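PDB 3W5M: putative rhamnosidase from Streptomyces avermitilis, which hydrolyses terminal non-reducing alpha-L-rhamnose residues, releasing rhamnose from citrus flavonoid glycosides and gum arabic by cleaving both alpha-1,6 and alpha-1,2 linkages. Local coordinates for residues P345-Y350 with L625-D630; A373-P378 with P563-H568; W380-V385 with G389-G394; D432-E437 with D635-W640; T662-D667 with D680-V685. One frame throughout, in Å; residues are numbered along the deposited sequence.

Interaction 1: P345-Y350 with L625-D630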
# COMPACT_ATOMS: atom_id res chain seq x y z
N PRO A 345 12.22 3.10 2.27
CA PRO A 345 11.83 4.20 1.42
C PRO A 345 10.52 3.91 0.66
O PRO A 345 10.08 4.75 -0.10
CB PRO A 345 13.00 4.26 0.42
CG PRO A 345 13.45 2.86 0.28
CD PRO A 345 13.13 2.17 1.60
N GLY A 346 9.93 2.74 0.86
CA GLY A 346 8.70 2.39 0.11
C GLY A 346 9.05 1.54 -1.11
O GLY A 346 10.22 1.25 -1.34
N TRP A 347 8.03 1.14 -1.88
CA TRP A 347 8.17 0.20 -2.97
C TRP A 347 8.10 0.94 -4.31
O TRP A 347 7.10 1.59 -4.62
CB TRP A 347 7.01 -0.80 -2.94
CG TRP A 347 7.11 -1.95 -3.89
CD1 TRP A 347 8.18 -2.30 -4.67
CD2 TRP A 347 6.12 -2.97 -4.08
NE1 TRP A 347 7.90 -3.46 -5.36
CE2 TRP A 347 6.63 -3.88 -5.03
CE3 TRP A 347 4.82 -3.16 -3.57
CZ2 TRP A 347 5.91 -4.99 -5.47
CZ3 TRP A 347 4.11 -4.27 -3.97
CH2 TRP A 347 4.65 -5.17 -4.92
N THR A 348 9.20 0.84 -5.04
CA THR A 348 9.25 1.21 -6.46
C THR A 348 9.90 0.06 -7.24
O THR A 348 10.45 -0.88 -6.63
CB THR A 348 10.02 2.52 -6.69
OG1 THR A 348 11.30 2.47 -6.04
CG2 THR A 348 9.21 3.75 -6.17
N ASP A 349 9.88 0.12 -8.58
CA ASP A 349 10.72 -0.83 -9.30
C ASP A 349 12.20 -0.42 -9.13
O ASP A 349 12.70 0.48 -9.84
CB ASP A 349 10.33 -0.91 -10.80
CG ASP A 349 11.30 -1.80 -11.62
OD1 ASP A 349 12.30 -2.35 -11.09
OD2 ASP A 349 11.07 -1.93 -12.84
N TYR A 350 12.89 -1.09 -8.19
CA TYR A 350 14.23 -0.66 -7.79
C TYR A 350 15.30 -0.69 -8.89
O TYR A 350 16.37 -0.10 -8.75
CB TYR A 350 14.71 -1.47 -6.59
CG TYR A 350 13.77 -1.38 -5.40
CD1 TYR A 350 13.66 -0.20 -4.66
CD2 TYR A 350 12.99 -2.48 -5.03
CE1 TYR A 350 12.77 -0.13 -3.56
CE2 TYR A 350 12.11 -2.41 -3.96
CZ TYR A 350 12.03 -1.24 -3.21
OH TYR A 350 11.16 -1.21 -2.13
N LEU A 625 -0.63 2.27 1.42
CA LEU A 625 0.70 2.14 2.04
C LEU A 625 1.74 1.92 0.94
O LEU A 625 1.88 0.81 0.44
CB LEU A 625 0.76 0.95 3.00
CG LEU A 625 0.44 1.10 4.47
CD1 LEU A 625 -1.10 1.07 4.61
CD2 LEU A 625 1.07 -0.06 5.26
N SER A 626 2.45 2.99 0.60
CA SER A 626 3.45 3.03 -0.51
C SER A 626 2.87 2.83 -1.94
O SER A 626 3.19 3.61 -2.86
CB SER A 626 4.60 2.05 -0.27
OG SER A 626 5.60 2.21 -1.27
N VAL A 627 2.04 1.81 -2.12
CA VAL A 627 1.31 1.64 -3.41
C VAL A 627 -0.16 1.37 -3.08
O VAL A 627 -0.46 0.89 -1.97
CB VAL A 627 1.89 0.49 -4.27
CG1 VAL A 627 3.38 0.71 -4.60
CG2 VAL A 627 1.66 -0.87 -3.64
N PRO A 628 -1.08 1.69 -4.01
CA PRO A 628 -2.49 1.40 -3.78
C PRO A 628 -2.73 -0.14 -3.92
O PRO A 628 -2.64 -0.69 -5.03
CB PRO A 628 -3.20 2.21 -4.86
CG PRO A 628 -2.21 2.29 -5.99
CD PRO A 628 -0.84 2.28 -5.34
N THR A 629 -2.95 -0.83 -2.80
CA THR A 629 -2.97 -2.28 -2.83
C THR A 629 -4.38 -2.83 -2.92
O THR A 629 -5.34 -2.14 -2.57
CB THR A 629 -2.25 -2.93 -1.63
OG1 THR A 629 -2.75 -2.38 -0.41
CG2 THR A 629 -0.76 -2.73 -1.73
N ASP A 630 -4.48 -4.07 -3.41
CA ASP A 630 -5.76 -4.79 -3.39
C ASP A 630 -6.17 -5.18 -1.97
O ASP A 630 -7.31 -4.95 -1.60
CB ASP A 630 -5.73 -6.02 -4.30
CG ASP A 630 -4.65 -7.06 -3.91
OD1 ASP A 630 -3.54 -6.71 -3.41
OD2 ASP A 630 -4.89 -8.26 -4.16

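Interaction 2: A373-P378 with P563-H568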
# COMPACT_ATOMS: atom_id res chain seq x y z
N ALA A 373 23.47 5.69 12.89
CA ALA A 373 23.22 4.27 12.98
C ALA A 373 21.95 3.94 12.20
O ALA A 373 21.11 4.81 12.05
CB ALA A 373 23.02 3.88 14.42
N ALA A 374 21.82 2.70 11.74
CA ALA A 374 20.56 2.32 11.06
C ALA A 374 20.28 0.83 11.20
O ALA A 374 21.20 0.03 11.24
CB ALA A 374 20.58 2.73 9.57
N TYR A 375 18.99 0.47 11.25
CA TYR A 375 18.55 -0.88 10.99
C TYR A 375 18.33 -0.95 9.49
O TYR A 375 17.85 0.02 8.91
CB TYR A 375 17.20 -1.16 11.63
CG TYR A 375 17.31 -1.43 13.11
CD1 TYR A 375 17.87 -2.62 13.58
CD2 TYR A 375 16.83 -0.51 14.04
CE1 TYR A 375 17.99 -2.88 14.94
CE2 TYR A 375 16.94 -0.76 15.42
CZ TYR A 375 17.52 -1.95 15.84
OH TYR A 375 17.68 -2.25 17.20
N VAL A 376 18.71 -2.07 8.91
CA VAL A 376 18.53 -2.32 7.46
C VAL A 376 17.86 -3.69 7.24
O VAL A 376 18.44 -4.71 7.60
CB VAL A 376 19.88 -2.30 6.72
CG1 VAL A 376 19.61 -2.47 5.21
CG2 VAL A 376 20.61 -1.01 7.02
N ALA A 377 16.67 -3.71 6.63
CA ALA A 377 15.86 -4.95 6.52
C ALA A 377 15.53 -5.28 5.06
O ALA A 377 15.65 -4.42 4.22
CB ALA A 377 14.52 -4.77 7.26
N PRO A 378 15.07 -6.52 4.79
CA PRO A 378 14.75 -6.93 3.38
C PRO A 378 13.62 -6.20 2.66
O PRO A 378 13.78 -5.90 1.47
CB PRO A 378 14.41 -8.43 3.53
CG PRO A 378 15.05 -8.84 4.84
CD PRO A 378 14.90 -7.64 5.73
N PRO A 563 7.02 -3.61 16.41
CA PRO A 563 7.70 -4.04 15.16
C PRO A 563 8.07 -2.86 14.25
O PRO A 563 7.43 -1.79 14.30
CB PRO A 563 6.65 -4.93 14.48
CG PRO A 563 5.78 -5.41 15.62
CD PRO A 563 5.70 -4.25 16.57
N ARG A 564 9.09 -3.03 13.41
CA ARG A 564 9.51 -1.94 12.52
C ARG A 564 9.39 -2.31 11.02
O ARG A 564 9.17 -1.45 10.19
CB ARG A 564 10.96 -1.53 12.77
CG ARG A 564 11.22 -0.74 14.03
CD ARG A 564 12.69 -0.92 14.42
NE ARG A 564 13.18 -0.05 15.50
CZ ARG A 564 13.47 -0.48 16.73
NH1 ARG A 564 13.29 -1.76 17.05
NH2 ARG A 564 13.93 0.38 17.65
N PHE A 565 9.60 -3.58 10.70
CA PHE A 565 9.81 -3.96 9.29
C PHE A 565 8.81 -4.96 8.77
O PHE A 565 9.11 -5.84 7.92
CB PHE A 565 11.26 -4.42 9.10
CG PHE A 565 12.24 -3.37 9.50
CD1 PHE A 565 12.29 -2.16 8.80
CD2 PHE A 565 13.10 -3.56 10.59
CE1 PHE A 565 13.18 -1.16 9.15
CE2 PHE A 565 14.01 -2.57 10.92
CZ PHE A 565 14.05 -1.37 10.22
N THR A 566 7.60 -4.85 9.31
CA THR A 566 6.50 -5.72 8.84
C THR A 566 5.23 -4.90 8.97
O THR A 566 5.23 -3.85 9.60
CB THR A 566 6.39 -7.03 9.66
OG1 THR A 566 5.42 -7.87 9.04
CG2 THR A 566 5.93 -6.74 11.07
N PHE A 567 4.15 -5.36 8.35
CA PHE A 567 2.82 -4.81 8.63
C PHE A 567 1.78 -5.86 8.37
O PHE A 567 2.03 -6.78 7.60
CB PHE A 567 2.51 -3.52 7.85
CG PHE A 567 2.29 -3.70 6.36
CD1 PHE A 567 3.38 -3.62 5.47
CD2 PHE A 567 1.01 -3.84 5.85
CE1 PHE A 567 3.15 -3.76 4.09
CE2 PHE A 567 0.79 -3.99 4.48
CZ PHE A 567 1.86 -3.92 3.61
N HIS A 568 0.62 -5.73 9.03
CA HIS A 568 -0.44 -6.72 8.87
C HIS A 568 -1.77 -6.00 8.73
O HIS A 568 -1.93 -4.83 9.14
CB HIS A 568 -0.52 -7.68 10.08
CG HIS A 568 0.81 -7.95 10.73
ND1 HIS A 568 1.79 -8.71 10.13
CD2 HIS A 568 1.29 -7.58 11.94
CE1 HIS A 568 2.84 -8.77 10.94
NE2 HIS A 568 2.56 -8.11 12.05
O HOH W 1 15.87 -2.31 19.06

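Interaction 3: W380-V385 with G389-G394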
# COMPACT_ATOMS: atom_id res chain seq x y z
N TRP A 380 10.47 -5.01 0.46
CA TRP A 380 10.00 -5.49 -0.83
C TRP A 380 11.18 -5.83 -1.73
O TRP A 380 11.06 -6.66 -2.64
CB TRP A 380 9.22 -4.38 -1.54
CG TRP A 380 7.88 -4.04 -0.96
CD1 TRP A 380 6.67 -4.67 -1.22
CD2 TRP A 380 7.60 -2.97 -0.08
NE1 TRP A 380 5.67 -4.03 -0.53
CE2 TRP A 380 6.21 -2.99 0.17
CE3 TRP A 380 8.39 -2.00 0.55
CZ2 TRP A 380 5.58 -2.08 1.04
CZ3 TRP A 380 7.76 -1.07 1.39
CH2 TRP A 380 6.38 -1.12 1.63
N TYR A 381 12.32 -5.20 -1.47
CA TYR A 381 13.51 -5.43 -2.28
C TYR A 381 13.97 -6.92 -2.22
O TYR A 381 14.28 -7.52 -3.24
CB TYR A 381 14.61 -4.49 -1.82
CG TYR A 381 15.88 -4.67 -2.60
CD1 TYR A 381 16.02 -4.08 -3.86
CD2 TYR A 381 16.91 -5.45 -2.09
CE1 TYR A 381 17.19 -4.27 -4.60
CE2 TYR A 381 18.08 -5.64 -2.81
CZ TYR A 381 18.21 -5.04 -4.06
OH TYR A 381 19.37 -5.26 -4.78
N ALA A 382 14.00 -7.50 -1.02
CA ALA A 382 14.60 -8.83 -0.83
C ALA A 382 13.71 -9.81 -0.06
O ALA A 382 13.99 -11.00 -0.04
CB ALA A 382 15.97 -8.68 -0.17
N GLY A 383 12.63 -9.34 0.56
CA GLY A 383 11.78 -10.22 1.36
C GLY A 383 10.63 -10.78 0.55
O GLY A 383 10.54 -10.52 -0.67
N ASN A 384 9.77 -11.59 1.19
CA ASN A 384 8.58 -12.12 0.48
C ASN A 384 7.70 -11.01 -0.11
O ASN A 384 7.42 -10.01 0.55
CB ASN A 384 7.73 -13.00 1.39
CG ASN A 384 8.43 -14.27 1.80
OD1 ASN A 384 9.12 -14.91 0.98
ND2 ASN A 384 8.26 -14.66 3.08
N VAL A 385 7.23 -11.20 -1.34
CA VAL A 385 6.39 -10.21 -2.01
C VAL A 385 5.28 -11.03 -2.65
O VAL A 385 5.55 -11.99 -3.38
CB VAL A 385 7.18 -9.46 -3.12
CG1 VAL A 385 6.25 -8.63 -3.99
CG2 VAL A 385 8.28 -8.59 -2.52
N GLY A 389 7.33 -15.31 -3.22
CA GLY A 389 8.57 -15.58 -2.48
C GLY A 389 9.52 -14.39 -2.44
O GLY A 389 9.14 -13.26 -2.81
N PRO A 390 10.74 -14.62 -1.94
CA PRO A 390 11.71 -13.57 -1.62
C PRO A 390 12.63 -13.25 -2.79
O PRO A 390 12.47 -13.84 -3.88
CB PRO A 390 12.48 -14.18 -0.45
CG PRO A 390 12.43 -15.66 -0.69
CD PRO A 390 11.25 -15.95 -1.58
N HIS A 391 13.55 -12.30 -2.59
CA HIS A 391 14.60 -11.96 -3.56
C HIS A 391 14.05 -11.51 -4.91
O HIS A 391 14.60 -11.87 -5.95
CB HIS A 391 15.58 -13.12 -3.72
CG HIS A 391 16.12 -13.62 -2.43
ND1 HIS A 391 16.49 -14.93 -2.22
CD2 HIS A 391 16.34 -12.97 -1.25
CE1 HIS A 391 16.92 -15.07 -0.97
NE2 HIS A 391 16.84 -13.89 -0.37
N GLN A 392 12.97 -10.74 -4.90
CA GLN A 392 12.40 -10.23 -6.16
C GLN A 392 13.37 -9.28 -6.88
O GLN A 392 13.45 -9.29 -8.10
CB GLN A 392 11.04 -9.56 -5.95
CG GLN A 392 9.97 -10.49 -5.38
CD GLN A 392 9.71 -11.69 -6.27
OE1 GLN A 392 9.69 -11.57 -7.50
NE2 GLN A 392 9.46 -12.83 -5.66
N TYR A 393 14.13 -8.48 -6.14
CA TYR A 393 15.03 -7.51 -6.76
C TYR A 393 16.51 -7.75 -6.45
O TYR A 393 17.40 -7.30 -7.17
CB TYR A 393 14.65 -6.07 -6.36
CG TYR A 393 13.24 -5.65 -6.74
CD1 TYR A 393 12.18 -5.88 -5.89
CD2 TYR A 393 12.98 -5.04 -7.97
CE1 TYR A 393 10.89 -5.49 -6.22
CE2 TYR A 393 11.69 -4.66 -8.33
CZ TYR A 393 10.65 -4.87 -7.46
OH TYR A 393 9.37 -4.49 -7.80
N GLY A 394 16.77 -8.42 -5.34
CA GLY A 394 18.14 -8.67 -4.90
C GLY A 394 18.11 -9.57 -3.69
O GLY A 394 17.03 -9.89 -3.16
O HOH W 2 11.85 -9.44 -2.76

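Interaction 4: D432-E437 with D635-W640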
# COMPACT_ATOMS: atom_id res chain seq x y z
N ASP A 432 10.01 -9.66 7.90
CA ASP A 432 9.46 -9.87 6.56
C ASP A 432 8.10 -9.22 6.50
O ASP A 432 7.33 -9.31 7.46
CB ASP A 432 9.32 -11.38 6.28
CG ASP A 432 8.90 -11.68 4.84
OD1 ASP A 432 9.81 -11.76 3.97
OD2 ASP A 432 7.68 -11.82 4.57
N LEU A 433 7.76 -8.61 5.36
CA LEU A 433 6.49 -7.88 5.32
C LEU A 433 5.31 -8.81 5.52
O LEU A 433 4.32 -8.44 6.18
CB LEU A 433 6.35 -7.11 4.01
CG LEU A 433 7.36 -5.97 3.85
CD1 LEU A 433 7.33 -5.47 2.41
CD2 LEU A 433 7.10 -4.83 4.84
N LEU A 434 5.39 -9.99 4.92
CA LEU A 434 4.31 -10.97 5.01
C LEU A 434 4.39 -11.91 6.23
O LEU A 434 3.36 -12.20 6.86
CB LEU A 434 4.24 -11.78 3.73
CG LEU A 434 4.13 -10.99 2.42
CD1 LEU A 434 4.07 -11.99 1.27
CD2 LEU A 434 2.93 -10.05 2.38
N SER A 435 5.58 -12.39 6.55
CA SER A 435 5.71 -13.43 7.56
C SER A 435 5.64 -12.85 8.96
O SER A 435 5.16 -13.53 9.90
CB SER A 435 7.02 -14.18 7.39
OG SER A 435 7.06 -14.77 6.11
N GLY A 436 6.12 -11.62 9.11
CA GLY A 436 6.17 -10.91 10.40
C GLY A 436 7.60 -10.66 10.87
O GLY A 436 8.56 -10.88 10.13
N GLU A 437 7.73 -10.21 12.10
CA GLU A 437 9.04 -9.88 12.62
C GLU A 437 9.28 -10.69 13.89
O GLU A 437 8.35 -10.91 14.66
CB GLU A 437 9.08 -8.36 12.91
CG GLU A 437 10.46 -7.83 13.31
CD GLU A 437 10.44 -6.35 13.71
OE1 GLU A 437 10.36 -5.49 12.82
OE2 GLU A 437 10.54 -6.06 14.92
N ASP A 635 -1.13 -12.88 1.47
CA ASP A 635 0.12 -12.89 0.69
C ASP A 635 -0.12 -12.32 -0.75
O ASP A 635 0.07 -13.03 -1.75
CB ASP A 635 0.71 -14.29 0.63
CG ASP A 635 -0.25 -15.32 -0.02
OD1 ASP A 635 -1.46 -14.99 -0.25
OD2 ASP A 635 0.21 -16.46 -0.29
N GLU A 636 -0.53 -11.05 -0.83
CA GLU A 636 -0.71 -10.39 -2.12
C GLU A 636 -0.21 -8.95 -1.94
O GLU A 636 0.98 -8.76 -2.00
CB GLU A 636 -2.16 -10.53 -2.61
CG GLU A 636 -2.28 -10.19 -4.08
CD GLU A 636 -3.38 -10.95 -4.80
OE1 GLU A 636 -4.16 -11.68 -4.12
OE2 GLU A 636 -3.45 -10.81 -6.05
N ARG A 637 -1.08 -7.99 -1.66
CA ARG A 637 -0.65 -6.59 -1.38
C ARG A 637 0.09 -6.01 -2.57
O ARG A 637 1.17 -5.43 -2.41
CB ARG A 637 0.24 -6.53 -0.13
CG ARG A 637 -0.21 -7.54 0.92
CD ARG A 637 0.42 -7.21 2.27
NE ARG A 637 0.21 -8.29 3.24
CZ ARG A 637 0.84 -8.30 4.41
NH1 ARG A 637 1.68 -7.31 4.69
NH2 ARG A 637 0.66 -9.30 5.28
N LEU A 638 -0.50 -6.21 -3.75
CA LEU A 638 0.09 -5.75 -5.00
C LEU A 638 -0.67 -4.54 -5.52
O LEU A 638 -1.82 -4.32 -5.13
CB LEU A 638 0.06 -6.89 -6.02
CG LEU A 638 0.73 -8.18 -5.54
CD1 LEU A 638 0.60 -9.21 -6.65
CD2 LEU A 638 2.22 -7.97 -5.25
N GLY A 639 -0.01 -3.76 -6.39
CA GLY A 639 -0.58 -2.52 -6.93
C GLY A 639 -1.52 -2.84 -8.08
O GLY A 639 -1.21 -2.59 -9.25
N TRP A 640 -2.67 -3.43 -7.75
CA TRP A 640 -3.61 -3.93 -8.77
C TRP A 640 -4.29 -2.78 -9.50
O TRP A 640 -4.88 -1.91 -8.89
CB TRP A 640 -4.66 -4.85 -8.13
CG TRP A 640 -4.19 -6.28 -8.02
CD1 TRP A 640 -3.63 -6.87 -6.92
CD2 TRP A 640 -4.23 -7.30 -9.05
NE1 TRP A 640 -3.35 -8.19 -7.19
CE2 TRP A 640 -3.68 -8.48 -8.48
CE3 TRP A 640 -4.67 -7.33 -10.39
CZ2 TRP A 640 -3.55 -9.67 -9.20
CZ3 TRP A 640 -4.56 -8.52 -11.09
CH2 TRP A 640 -4.00 -9.68 -10.50
O HOH W 3 2.28 -9.80 7.54

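Interaction 5: T662-D667 with D680-V685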
# COMPACT_ATOMS: atom_id res chain seq x y z
N THR A 662 -0.16 10.09 -8.18
CA THR A 662 0.93 10.59 -9.06
C THR A 662 2.14 9.67 -9.01
O THR A 662 2.66 9.26 -10.04
CB THR A 662 1.34 12.05 -8.75
OG1 THR A 662 0.21 12.90 -8.93
CG2 THR A 662 2.48 12.53 -9.67
N LYS A 663 2.59 9.35 -7.80
CA LYS A 663 3.68 8.43 -7.60
C LYS A 663 3.35 7.06 -8.22
O LYS A 663 4.18 6.49 -8.94
CB LYS A 663 3.96 8.27 -6.09
CG LYS A 663 5.12 7.35 -5.77
CD LYS A 663 4.63 5.93 -5.59
CE LYS A 663 5.74 5.03 -5.11
NZ LYS A 663 5.23 3.65 -5.03
N TRP A 664 2.16 6.55 -7.95
CA TRP A 664 1.81 5.22 -8.45
C TRP A 664 1.78 5.20 -10.00
O TRP A 664 2.17 4.22 -10.62
CB TRP A 664 0.49 4.70 -7.89
CG TRP A 664 0.17 3.32 -8.44
CD1 TRP A 664 0.78 2.15 -8.12
CD2 TRP A 664 -0.80 3.02 -9.45
NE1 TRP A 664 0.23 1.12 -8.86
CE2 TRP A 664 -0.75 1.62 -9.67
CE3 TRP A 664 -1.71 3.78 -10.18
CZ2 TRP A 664 -1.57 0.97 -10.60
CZ3 TRP A 664 -2.55 3.13 -11.10
CH2 TRP A 664 -2.44 1.74 -11.32
N LEU A 665 1.30 6.27 -10.61
CA LEU A 665 1.27 6.30 -12.09
C LEU A 665 2.66 6.30 -12.69
O LEU A 665 2.87 5.80 -13.80
CB LEU A 665 0.47 7.51 -12.59
CG LEU A 665 -1.04 7.42 -12.37
CD1 LEU A 665 -1.63 8.83 -12.48
CD2 LEU A 665 -1.65 6.44 -13.36
N VAL A 666 3.66 6.85 -11.97
CA VAL A 666 5.02 6.66 -12.37
C VAL A 666 5.40 5.18 -12.35
O VAL A 666 6.08 4.70 -13.28
CB VAL A 666 6.01 7.46 -11.48
CG1 VAL A 666 7.45 7.17 -11.90
CG2 VAL A 666 5.71 8.94 -11.64
N ASP A 667 4.95 4.46 -11.31
CA ASP A 667 5.22 3.00 -11.23
C ASP A 667 4.54 2.29 -12.41
O ASP A 667 5.13 1.40 -13.03
CB ASP A 667 4.66 2.38 -9.95
CG ASP A 667 5.32 2.90 -8.67
OD1 ASP A 667 6.55 3.21 -8.68
OD2 ASP A 667 4.58 2.95 -7.65
N ASP A 680 -1.16 -5.83 -15.23
CA ASP A 680 -2.21 -6.08 -14.27
C ASP A 680 -1.84 -5.48 -12.90
O ASP A 680 -2.70 -5.06 -12.16
CB ASP A 680 -2.47 -7.59 -14.11
CG ASP A 680 -3.05 -8.24 -15.39
OD1 ASP A 680 -3.44 -7.50 -16.33
OD2 ASP A 680 -3.11 -9.49 -15.42
N VAL A 681 -0.55 -5.50 -12.58
CA VAL A 681 -0.08 -4.87 -11.33
C VAL A 681 1.10 -3.96 -11.59
O VAL A 681 1.91 -4.21 -12.50
CB VAL A 681 0.31 -5.90 -10.22
CG1 VAL A 681 -0.91 -6.72 -9.78
CG2 VAL A 681 1.48 -6.78 -10.65
N ALA A 682 1.25 -2.93 -10.75
CA ALA A 682 2.40 -2.05 -10.82
C ALA A 682 2.77 -1.63 -9.38
O ALA A 682 1.90 -1.19 -8.65
CB ALA A 682 2.09 -0.83 -11.67
N PRO A 683 4.06 -1.77 -9.00
CA PRO A 683 5.21 -2.39 -9.69
C PRO A 683 4.91 -3.81 -10.15
O PRO A 683 4.18 -4.55 -9.49
CB PRO A 683 6.30 -2.44 -8.61
CG PRO A 683 5.97 -1.28 -7.73
CD PRO A 683 4.46 -1.23 -7.67
N ALA A 684 5.49 -4.17 -11.28
CA ALA A 684 5.23 -5.47 -11.89
C ALA A 684 6.12 -6.54 -11.25
O ALA A 684 7.34 -6.46 -11.31
CB ALA A 684 5.43 -5.39 -13.40
N VAL A 685 5.48 -7.48 -10.58
CA VAL A 685 6.16 -8.63 -9.99
C VAL A 685 5.39 -9.90 -10.34
O VAL A 685 4.20 -9.84 -10.68
CB VAL A 685 6.31 -8.51 -8.45
CG1 VAL A 685 7.22 -7.35 -8.10
CG2 VAL A 685 4.97 -8.32 -7.76

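Interaction 1: P345-Y350 with L625-D630
Ser626 carries OG on the far side of CB from its own amide N (chi1 -174°), and Trp347 places CG in the same way (chi1 -172°); these rotations bring the hydroxyl to the Trp347 amide and lay the indole beside Val627. The polar link is almost straight: Trp347 N donates to Ser626 OG at 2.7 Å, with 176° at the hydrogen. Gly346 permits the approach, since its CA stands 3.4 Å from Ser626 OG and a beta carbon would collide with the hydroxyl. The same peptide group is held at its other end, Tyr350 OH donating to Gly346 O at 2.7 Å, so both polar atoms of the 346-347 peptide are fixed. Val627 divides its branches: CG2 lies 3.9 Å from Trp347 CE3, obliquely to the ring, while CG1 comes 3.8 Å from Trp347 O. Trp347 NE1 bonds to Tyr393 OH and the indole stacks on Trp380. The segment 625-630 ends at the rhamnose-binding Asp630. The contact thus joins the loop before strand 353-360, in the rhamnosidase N-terminal beta domain, to the barrel-domain loop between helices 607-622 and 641-654, with Lys663 of helix 658-671 donating to the carbonyls of both Trp347 and Ser626.

Interaction 2: A373-P378 with P563-H568
Arg564 crosses Tyr375 obliquely, its chain extended from CG to NE. Its CB sits 3.6 Å above the plane of the Phe565 ring, offset toward the rim. CG leaves opposite the carbonyl carbon (chi1 -74°), which directs the rest toward the tyrosine: CD is 4.2 Å from Tyr375 CD2, and NE is 3.8 Å from Tyr375 CE2. Tyr375 CE2 then stands over the centre of the guanidinium, 3.7 Å from Arg564 CZ; with the two planes 41° apart this is no flat stack. At the tip, Arg564 NH1 makes a weak 3.3 Å bond to a water that lies 2.6 Å from Tyr375 OH. Gln304 also bonds that hydroxyl, and Glu330 forms a salt bridge with Arg564 NE. A leucine here would lack the guanidinium, so Glu330 would probably lose its charge mate and Tyr375 CE2 its cover. On the Phe565 face opposite Arg564 CB, Ala377 CB makes a CH-pi contact, 3.8 Å from the ring centroid and 23° off the normal. The edge meets Tyr375 CB, 3.5 Å from Phe565 CZ. The arrangement is that of a junction between beta domains: strand 368-377 of a seven-stranded antiparallel sheet packs on a loop of the concanavalin-like region.

Interaction 3: W380-V385 with G389-G394
Tyr381 and Tyr393 meet where the chain folds back on itself after the short helix 379-382, in a compact reversal without regular strands inside the beta-rich rhamnosidase N-terminal region. Tyr393 N donates to Tyr381 O at 3.1 Å, in the carbonyl plane; Gly394 N adds a weak bond to the same oxygen. His391 N reaches Ala382 O at 2.9 Å, but from well above the carbonyl plane. Gly389 O is gripped from opposite faces of its plane, by Val385 N at 3.2 Å and by the amide Gln392 NE2 at 2.9 Å. The bend of the Gln392 chain (chi2 -59°) curls its amide back to that oxygen, while its CG lies 3.7 Å from Val385 CB. One face of the Tyr381 ring is covered by the Tyr393-Gly394 peptide, and a beta carbon on Gly394 would collide with Tyr381 OH. A second layer positions these groups: a water donates to the carbonyls of Trp380 and Gly383 and accepts from Gln392 N at 2.7 Å, Asp432 OD1 accepts from the backbone N of Asn384, and the Tyr350 ring meets that of Tyr393 edge-to-face. The Tyr393 ring presents its edge to the backbone of the helix, with CD1 3.5 Å from Trp380 O and in plane with it.

Interaction 4: D432-E437 with D635-W640
Leu434 supplies the apolar part: its CD2 lies over the centre of the Arg637 guanidinium, 3.4 Å from Arg637 CZ, and CD1 is 4.1 Å from Asp635 CB. Asp635 sets CG between its backbone N and carbonyl carbon (chi1 60°), leading the carboxylate away from the leucine to Arg543 and Ser544. Direct polar contact is slight, a weak 3.2 Å bond from Arg637 NH1 to Leu433 O; Arg637 NE donates to Arg634 O, and NH2 to Ala633 O. A water at the guanidinium edge, in its plane, accepts from Arg637 NH2 at 2.8 Å and lies 2.7 Å from Leu434 O. Within 432-437 an Asx turn shapes the loop, Asp432 OD2 accepting from Leu434 N and, through its anti lone pair, from Ser435 N at 2.9 Å. With an alanine at Arg637, both carbonyls would probably lose their donor and Leu434 its flat neighbour. Through its bonds Arg637 links 432-437 to the active-site loop of a family 78 glycosidase, where Asp635 and Glu636 bind rhamnose and Glu636 is the probable proton donor.

Interaction 5: T662-D667 with D680-V685
Trp664 presents the edge of its indole to Ala682: the carbonyl oxygen lies 13° out of the ring plane, and NE1 donates to Ala682 O at 2.9 Å with 150° at the hydrogen. The donor stands above the plane of that carbonyl, not on a lone pair. Over one ring face comes Pro628, its CD packed on Trp664 CD1. Ala682 CB is displaced to the other side of the ring plane, 3.9 Å from Trp664 NE1 and 4.2 Å from Trp664 CZ2. The indole reaches the loop because CG is turned directly opposite the amide N (chi1 180°), swinging the ring off the helix toward 680-685. The second flat group is the Asp667 carboxylate. Its OD2 receives Lys663 NZ on the syn lone pair at 2.8 Å, a salt bridge one helical turn apart, and the same oxygen lies 4.2 Å from Pro683 CD. The Asp667 and Pro683 side chains run side by side, pointing the same way, and the peptide between Ala682 and Pro683 is cis. Ala682 CB also touches the helix backbone, 4.0 Å from Asp667 O. Both segments belong to the six-hairpin glycosidase domain, the (alpha/alpha)6-barrel. Helix 658-671 is thereby fastened to the loop that leads on to helix 698-710, while Trp664 also touches helices 641-654 and 698-710, and the backbone of Ala682 bonds to that of Gly639 just before helix 641-654.

Interactions 1 and 4 bridge the beta domains and the (alpha/alpha)6-barrel; 2 and 3 lie on the beta side, 5 on the barrel side. Interactions 1 and 5 are closest, with centres about 8 Å apart, and share Lys663; 2 and 5 are farthest, about 23 Å apart and not touching. Along the chain, 3 and 5 are local, whereas 1, 2 and 4 span roughly 185 to 275 residues, and the segments of interaction 4 alternate with those of 1 and of 2. Interactions 1 and 4 both use the long loop between helices 607-622 and 641-654, which carries Asp630, Asp635 and Glu636. This rhamnose-binding loop thus meets the beta side through 345-350 and 432-437, while 380-394 packs against both.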